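Local structure of ARO (armadillo repeats only protein) (Plasmodium falciparum Santa Lucia, 5EWP) at residues F31-C35 with S62-L66; I205-E211 with L246-L250. The protein probably serves as an armadillo-repeat scaffold that binds partner proteins during the translocation and attachment of rhoptries to the apical pole of the parasite. All coordinates share one frame. Residue numbers count along the deposited sequence, not the author numbering.

Contact 1. Residues F31-C35 with S62-L66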
ATOM      1  N   PHE A  31      12.051  -0.972  17.831  1.00 17.30           N
ATOM      2  CA  PHE A  31      10.898  -0.317  17.205  1.00 19.86           C
ATOM      3  C   PHE A  31       9.792  -1.334  16.894  1.00 19.41           C
ATOM      4  O   PHE A  31       8.631  -1.076  17.146  1.00 16.22           O
ATOM      5  CB  PHE A  31      11.307   0.417  15.921  1.00 17.46           C
ATOM      6  CG  PHE A  31      11.903   1.792  16.151  1.00 21.56           C
ATOM      7  CD1 PHE A  31      11.330   2.674  17.055  1.00 21.99           C
ATOM      8  CD2 PHE A  31      13.034   2.198  15.452  1.00 19.92           C
ATOM      9  CE1 PHE A  31      11.872   3.938  17.254  1.00 23.73           C
ATOM     10  CE2 PHE A  31      13.588   3.456  15.650  1.00 29.40           C
ATOM     11  CZ  PHE A  31      12.999   4.331  16.552  1.00 21.82           C
ATOM     12  N   VAL A  32      10.141  -2.492  16.332  1.00 16.12           N
ATOM     13  CA  VAL A  32       9.120  -3.500  16.077  1.00 16.33           C
ATOM     14  C   VAL A  32       8.424  -3.952  17.373  1.00 20.50           C
ATOM     15  O   VAL A  32       7.196  -4.058  17.421  1.00 18.62           O
ATOM     16  CB  VAL A  32       9.727  -4.707  15.324  1.00 15.38           C
ATOM     17  CG1 VAL A  32       8.714  -5.836  15.192  1.00 18.67           C
ATOM     18  CG2 VAL A  32      10.153  -4.248  13.950  1.00 16.91           C
ATOM     19  N   ASN A  33       9.206  -4.186  18.427  1.00 19.00           N
ATOM     20  CA  ASN A  33       8.650  -4.582  19.717  1.00 19.47           C
ATOM     21  C   ASN A  33       7.757  -3.508  20.294  1.00 17.99           C
ATOM     22  O   ASN A  33       6.791  -3.805  21.005  1.00 22.39           O
ATOM     23  CB  ASN A  33       9.763  -4.897  20.721  1.00 25.87           C
ATOM     24  CG  ASN A  33      10.591  -6.087  20.314  1.00 31.42           C
ATOM     25  OD1 ASN A  33      10.116  -6.961  19.592  1.00 26.54           O
ATOM     26  ND2 ASN A  33      11.834  -6.133  20.780  1.00 36.65           N
ATOM     27  N   LEU A  34       8.098  -2.256  19.993  1.00 16.20           N
ATOM     28  CA  LEU A  34       7.360  -1.100  20.525  1.00 17.08           C
ATOM     29  C   LEU A  34       6.060  -0.806  19.765  1.00 14.96           C
ATOM     30  O   LEU A  34       5.228  -0.034  20.237  1.00 16.98           O
ATOM     31  CB  LEU A  34       8.267   0.128  20.505  1.00 18.83           C
ATOM     32  CG  LEU A  34       9.311   0.213  21.614  1.00 18.18           C
ATOM     33  CD1 LEU A  34      10.206   1.384  21.331  1.00 22.79           C
ATOM     34  CD2 LEU A  34       8.620   0.369  22.981  1.00 23.29           C
ATOM     35  N   CYS A  35       5.874  -1.419  18.597  1.00 18.22           N
ATOM     36  CA  CYS A  35       4.655  -1.158  17.834  1.00 15.68           C
ATOM     37  C   CYS A  35       3.388  -1.504  18.621  1.00 20.37           C
ATOM     38  O   CYS A  35       2.330  -0.915  18.393  1.00 19.85           O
ATOM     39  CB  CYS A  35       4.661  -1.923  16.513  1.00 16.64           C
ATOM     40  SG  CYS A  35       5.737  -1.230  15.254  1.00 19.73           S
ATOM     41  N   SER A  62       6.300   4.327  16.542  1.00 15.34           N
ATOM     42  CA  SER A  62       7.350   3.356  16.251  1.00 16.18           C
ATOM     43  C   SER A  62       7.164   2.795  14.846  1.00 14.91           C
ATOM     44  O   SER A  62       8.124   2.665  14.091  1.00 16.50           O
ATOM     45  CB  SER A  62       7.334   2.241  17.292  1.00 14.52           C
ATOM     46  OG  SER A  62       7.663   2.748  18.586  1.00 18.42           O
ATOM     47  N   ALA A  63       5.922   2.485  14.492  1.00 15.48           N
ATOM     48  CA  ALA A  63       5.600   2.047  13.135  1.00 13.37           C
ATOM     49  C   ALA A  63       6.013   3.127  12.130  1.00 12.57           C
ATOM     50  O   ALA A  63       6.522   2.818  11.050  1.00 14.88           O
ATOM     51  CB  ALA A  63       4.111   1.722  13.009  1.00 15.95           C
ATOM     52  N   THR A  64       5.805   4.397  12.492  1.00 15.15           N
ATOM     53  CA  THR A  64       6.189   5.489  11.609  1.00 14.27           C
ATOM     54  C   THR A  64       7.726   5.569  11.444  1.00 15.47           C
ATOM     55  O   THR A  64       8.223   5.761  10.343  1.00 17.11           O
ATOM     56  CB  THR A  64       5.628   6.827  12.114  1.00 16.34           C
ATOM     57  OG1 THR A  64       4.202   6.711  12.241  1.00 18.55           O
ATOM     58  CG2 THR A  64       5.961   7.935  11.143  1.00 19.67           C
ATOM     59  N   GLN A  65       8.482   5.397  12.523  1.00 15.30           N
ATOM     60  CA  GLN A  65       9.940   5.435  12.391  1.00 14.89           C
ATOM     61  C   GLN A  65      10.434   4.276  11.534  1.00 15.54           C
ATOM     62  O   GLN A  65      11.398   4.428  10.777  1.00 16.39           O
ATOM     63  CB  GLN A  65      10.632   5.392  13.750  1.00 14.43           C
ATOM     64  CG  GLN A  65      10.291   6.590  14.656  1.00 26.52           C
ATOM     65  CD  GLN A  65      10.605   7.947  14.026  1.00 34.84           C
ATOM     66  OE1 GLN A  65       9.875   8.912  14.240  1.00 43.58           O
ATOM     67  NE2 GLN A  65      11.687   8.024  13.257  1.00 26.83           N
ATOM     68  N   LEU A  66       9.780   3.121  11.654  1.00 16.49           N
ATOM     69  CA  LEU A  66      10.143   1.965  10.826  1.00 17.87           C
ATOM     70  C   LEU A  66       9.857   2.264   9.353  1.00 19.16           C
ATOM     71  O   LEU A  66      10.655   1.919   8.472  1.00 15.40           O
ATOM     72  CB  LEU A  66       9.392   0.710  11.286  1.00 13.83           C
ATOM     73  CG  LEU A  66       9.919   0.103  12.588  1.00 16.83           C
ATOM     74  CD1 LEU A  66       8.934  -0.907  13.197  1.00 16.60           C
ATOM     75  CD2 LEU A  66      11.311  -0.523  12.396  1.00 18.26           C
TER
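Near the N-terminal end of the armadillo-repeat array, helix 28-34 packs against helix 58-70, and the interface is buried. Phe31, Leu66 and Ser62 carry most of it. Phe31 points at the second helix and lays one ring face over Gln65, whose CB sits 3.9 Å from the centroid of the Phe31 ring in a CH-pi contact, 15° off the ring normal; the ring also meets that of Phe19 from helix 14-25. One turn of backbone separates Leu66 from Ser62. Leu66 sets out sideways, but its end nears helix 28-34, with Leu66 CG 3.6 Å from Phe31 CB and Leu66 CD1 3.6 Å from Val32 CG2. Cys35 adds its sulfur to the same apolar patch, SG lying 3.8 Å from Leu66 CD1. At Ser62 the two backbones come close, Phe31 CA and Ser62 CA 5.2 Å apart, consistent with the small serine side chain. Its hydroxyl is satisfied within its own helix by Ile58 O, and Ser62 OG rests 3.3 Å from Leu34 CB.

Contact 2. Residues I205-E211 with L246-L250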
ATOM      1  N   ILE A 205      -2.926  -8.850 -15.647  1.00 21.52           N
ATOM      2  CA  ILE A 205      -3.278  -9.636 -16.830  1.00 17.42           C
ATOM      3  C   ILE A 205      -2.055 -10.352 -17.390  1.00 20.66           C
ATOM      4  O   ILE A 205      -2.157 -11.490 -17.846  1.00 27.64           O
ATOM      5  CB  ILE A 205      -3.905  -8.748 -17.929  1.00 27.01           C
ATOM      6  CG1 ILE A 205      -5.266  -8.211 -17.473  1.00 23.13           C
ATOM      7  CG2 ILE A 205      -4.046  -9.516 -19.259  1.00 26.38           C
ATOM      8  CD1 ILE A 205      -5.736  -7.011 -18.262  1.00 27.44           C
ATOM      9  N   LEU A 206      -0.904  -9.689 -17.337  1.00 18.80           N
ATOM     10  CA  LEU A 206       0.304 -10.193 -17.983  1.00 26.69           C
ATOM     11  C   LEU A 206       1.224 -10.959 -17.041  1.00 28.71           C
ATOM     12  O   LEU A 206       1.418 -10.571 -15.888  1.00 22.84           O
ATOM     13  CB  LEU A 206       1.078  -9.034 -18.611  1.00 27.56           C
ATOM     14  CG  LEU A 206       0.278  -8.200 -19.610  1.00 32.88           C
ATOM     15  CD1 LEU A 206       1.039  -6.942 -20.010  1.00 24.01           C
ATOM     16  CD2 LEU A 206      -0.085  -9.048 -20.829  1.00 34.86           C
ATOM     17  N   ASN A 207       1.799 -12.040 -17.564  1.00 26.55           N
ATOM     18  CA  ASN A 207       2.914 -12.718 -16.916  1.00 30.09           C
ATOM     19  C   ASN A 207       4.120 -12.526 -17.812  1.00 32.95           C
ATOM     20  O   ASN A 207       4.230 -13.171 -18.855  1.00 29.65           O
ATOM     21  CB  ASN A 207       2.622 -14.202 -16.696  1.00 34.15           C
ATOM     22  CG  ASN A 207       3.790 -14.938 -16.068  1.00 46.77           C
ATOM     23  OD1 ASN A 207       4.800 -14.335 -15.712  1.00 51.07           O
ATOM     24  ND2 ASN A 207       3.670 -16.250 -15.959  1.00 50.68           N
ATOM     25  N   ASP A 208       5.006 -11.618 -17.405  1.00 32.56           N
ATOM     26  CA  ASP A 208       6.172 -11.227 -18.198  1.00 45.09           C
ATOM     27  C   ASP A 208       5.833 -10.990 -19.668  1.00 48.95           C
ATOM     28  O   ASP A 208       6.456 -11.575 -20.546  1.00 47.44           O
ATOM     29  CB  ASP A 208       7.280 -12.286 -18.076  1.00 49.86           C
ATOM     30  N   GLY A 209       4.851 -10.127 -19.919  1.00 44.84           N
ATOM     31  CA  GLY A 209       4.485  -9.748 -21.273  1.00 43.66           C
ATOM     32  C   GLY A 209       3.450 -10.652 -21.917  1.00 43.59           C
ATOM     33  O   GLY A 209       2.782 -10.265 -22.881  1.00 45.84           O
ATOM     34  N   ASP A 210       3.313 -11.863 -21.387  1.00 42.16           N
ATOM     35  CA  ASP A 210       2.368 -12.826 -21.935  1.00 40.40           C
ATOM     36  C   ASP A 210       1.016 -12.663 -21.263  1.00 38.35           C
ATOM     37  O   ASP A 210       0.910 -12.621 -20.035  1.00 29.49           O
ATOM     38  CB  ASP A 210       2.872 -14.261 -21.754  1.00 37.39           C
ATOM     39  N   GLU A 211      -0.016 -12.577 -22.090  1.00 33.47           N
ATOM     40  CA  GLU A 211      -1.381 -12.447 -21.629  1.00 30.61           C
ATOM     41  C   GLU A 211      -1.836 -13.743 -20.959  1.00 37.74           C
ATOM     42  O   GLU A 211      -1.685 -14.830 -21.522  1.00 35.94           O
ATOM     43  CB  GLU A 211      -2.280 -12.117 -22.810  1.00 40.16           C
ATOM     44  CG  GLU A 211      -3.270 -11.027 -22.580  1.00 40.22           C
ATOM     45  CD  GLU A 211      -4.030 -10.706 -23.839  1.00 43.53           C
ATOM     46  OE1 GLU A 211      -4.623 -11.642 -24.410  1.00 39.89           O
ATOM     47  OE2 GLU A 211      -4.031  -9.532 -24.256  1.00 46.62           O
ATOM     48  N   LEU A 246      -5.072  -0.219 -22.791  1.00 42.41           N
ATOM     49  CA  LEU A 246      -5.688  -1.303 -22.033  1.00 37.66           C
ATOM     50  C   LEU A 246      -7.066  -1.619 -22.587  1.00 35.99           C
ATOM     51  O   LEU A 246      -7.464  -2.783 -22.638  1.00 34.59           O
ATOM     52  CB  LEU A 246      -5.776  -0.959 -20.544  1.00 30.09           C
ATOM     53  CG  LEU A 246      -6.448  -1.996 -19.632  1.00 35.35           C
ATOM     54  CD1 LEU A 246      -5.844  -3.384 -19.789  1.00 37.42           C
ATOM     55  CD2 LEU A 246      -6.377  -1.553 -18.174  1.00 33.71           C
ATOM     56  N   LEU A 247      -7.782  -0.578 -23.010  1.00 36.48           N
ATOM     57  CA  LEU A 247      -9.120  -0.737 -23.573  1.00 48.95           C
ATOM     58  C   LEU A 247      -9.095  -1.674 -24.778  1.00 50.26           C
ATOM     59  O   LEU A 247      -9.875  -2.626 -24.851  1.00 49.82           O
ATOM     60  CB  LEU A 247      -9.693   0.622 -23.974  1.00 46.66           C
ATOM     61  CG  LEU A 247     -11.184   0.695 -24.299  1.00 49.77           C
ATOM     62  CD1 LEU A 247     -12.017   0.046 -23.206  1.00 46.29           C
ATOM     63  CD2 LEU A 247     -11.600   2.138 -24.510  1.00 54.66           C
ATOM     64  N   LEU A 248      -8.176  -1.410 -25.705  1.00 50.65           N
ATOM     65  CA  LEU A 248      -7.991  -2.244 -26.888  1.00 53.18           C
ATOM     66  C   LEU A 248      -7.752  -3.708 -26.527  1.00 50.79           C
ATOM     67  O   LEU A 248      -8.210  -4.610 -27.229  1.00 47.80           O
ATOM     68  CB  LEU A 248      -6.821  -1.728 -27.731  1.00 54.50           C
ATOM     69  CG  LEU A 248      -6.959  -0.327 -28.331  1.00 62.30           C
ATOM     70  CD1 LEU A 248      -5.720   0.036 -29.145  1.00 64.90           C
ATOM     71  CD2 LEU A 248      -8.223  -0.216 -29.171  1.00 63.44           C
ATOM     72  N   ARG A 249      -7.019  -3.941 -25.442  1.00 43.16           N
ATOM     73  CA  ARG A 249      -6.710  -5.297 -25.016  1.00 33.18           C
ATOM     74  C   ARG A 249      -7.955  -6.046 -24.561  1.00 38.81           C
ATOM     75  O   ARG A 249      -8.079  -7.253 -24.776  1.00 41.49           O
ATOM     76  CB  ARG A 249      -5.669  -5.277 -23.889  1.00 38.37           C
ATOM     77  CG  ARG A 249      -5.089  -6.632 -23.574  1.00 42.58           C
ATOM     78  CD  ARG A 249      -4.182  -6.610 -22.350  1.00 44.15           C
ATOM     79  NE  ARG A 249      -2.916  -5.908 -22.572  1.00 39.16           N
ATOM     80  CZ  ARG A 249      -1.849  -6.443 -23.164  1.00 40.64           C
ATOM     81  NH1 ARG A 249      -1.902  -7.679 -23.642  1.00 40.45           N
ATOM     82  NH2 ARG A 249      -0.738  -5.732 -23.311  1.00 35.13           N
ATOM     83  N   LEU A 250      -8.869  -5.321 -23.925  1.00 32.86           N
ATOM     84  CA  LEU A 250     -10.070  -5.916 -23.347  1.00 43.49           C
ATOM     85  C   LEU A 250     -11.212  -6.005 -24.346  1.00 45.88           C
ATOM     86  O   LEU A 250     -12.153  -6.772 -24.151  1.00 48.53           O
ATOM     87  CB  LEU A 250     -10.529  -5.105 -22.131  1.00 39.07           C
ATOM     88  CG  LEU A 250      -9.539  -4.984 -20.972  1.00 39.20           C
ATOM     89  CD1 LEU A 250     -10.050  -3.976 -19.943  1.00 34.49           C
ATOM     90  CD2 LEU A 250      -9.309  -6.342 -20.328  1.00 35.01           C
TER
HETATM   91  O   HOH W   1       0.411  -9.143 -24.765  1.00 44.00           O
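This is a mixed contact, part buried apolar patch and part salt bridge, at the C-terminal end of the armadillo-repeat array, where a beta hairpin between two helices meets the last helix, 237-250. Helix 192-205 runs out at Ile205, and Leu206 is the first residue to leave helical geometry; the chain then folds back through a type I' turn from Asn207 to Asp210. Two backbone hydrogen bonds close this tight hairpin, Asn207 N to Asp210 O at 2.7 Å and Asp210 N to Asn207 O at 3.0 Å. Gly209 suits the turn, since at its backbone angles a CB would jam against the preceding carbonyl.

On the buried side, Ile205 packs its CD1 against two leucines one helical turn apart: Ile205 CD1 is 3.9 Å from Leu246 CD1 and 4.2 Å from Leu250 CD2. Helix 213-220 borders this patch, with Val219 touching both Ile205 and Leu250. Toward solvent, Arg249 stretches out to the hairpin and has the largest area covered in the contact. Its guanidinium has Leu206 CD2 over one face, 3.6 Å from Arg249 NH1, while Glu211 OE2 comes in near the plane at the edge. There Arg249 NH1 donates a hydrogen bond to Glu211 OE2 at 2.9 Å, part of a salt bridge, and it also donates to a water 3.0 Å away that in turn donates to Gly209 O at 3.2 Å. One arginine nitrogen thus joins the helix directly to Glu211 on the second strand and, through water, to the turn, next to an apolar contact.

Contact 1 and contact 2 lie on opposite sides of the chain's centre, toward the two ends of the elongated repeat array. Their centres are 39 Å apart and their nearest atoms about 29 Å, so they do not touch. Along the sequence they are in series, contact 1 closing before contact 2 opens, and their segments are 27 and 35 residues apart at the closest ends. Their chemistry differs: 31-35 with 62-66 is helix on helix, buried and without a hydrogen bond between the segments, whereas 205-211 with 246-250 joins a hairpin to a helix and adds a partly exposed, water-bridged salt bridge. The coordinates place no ligand at either contact.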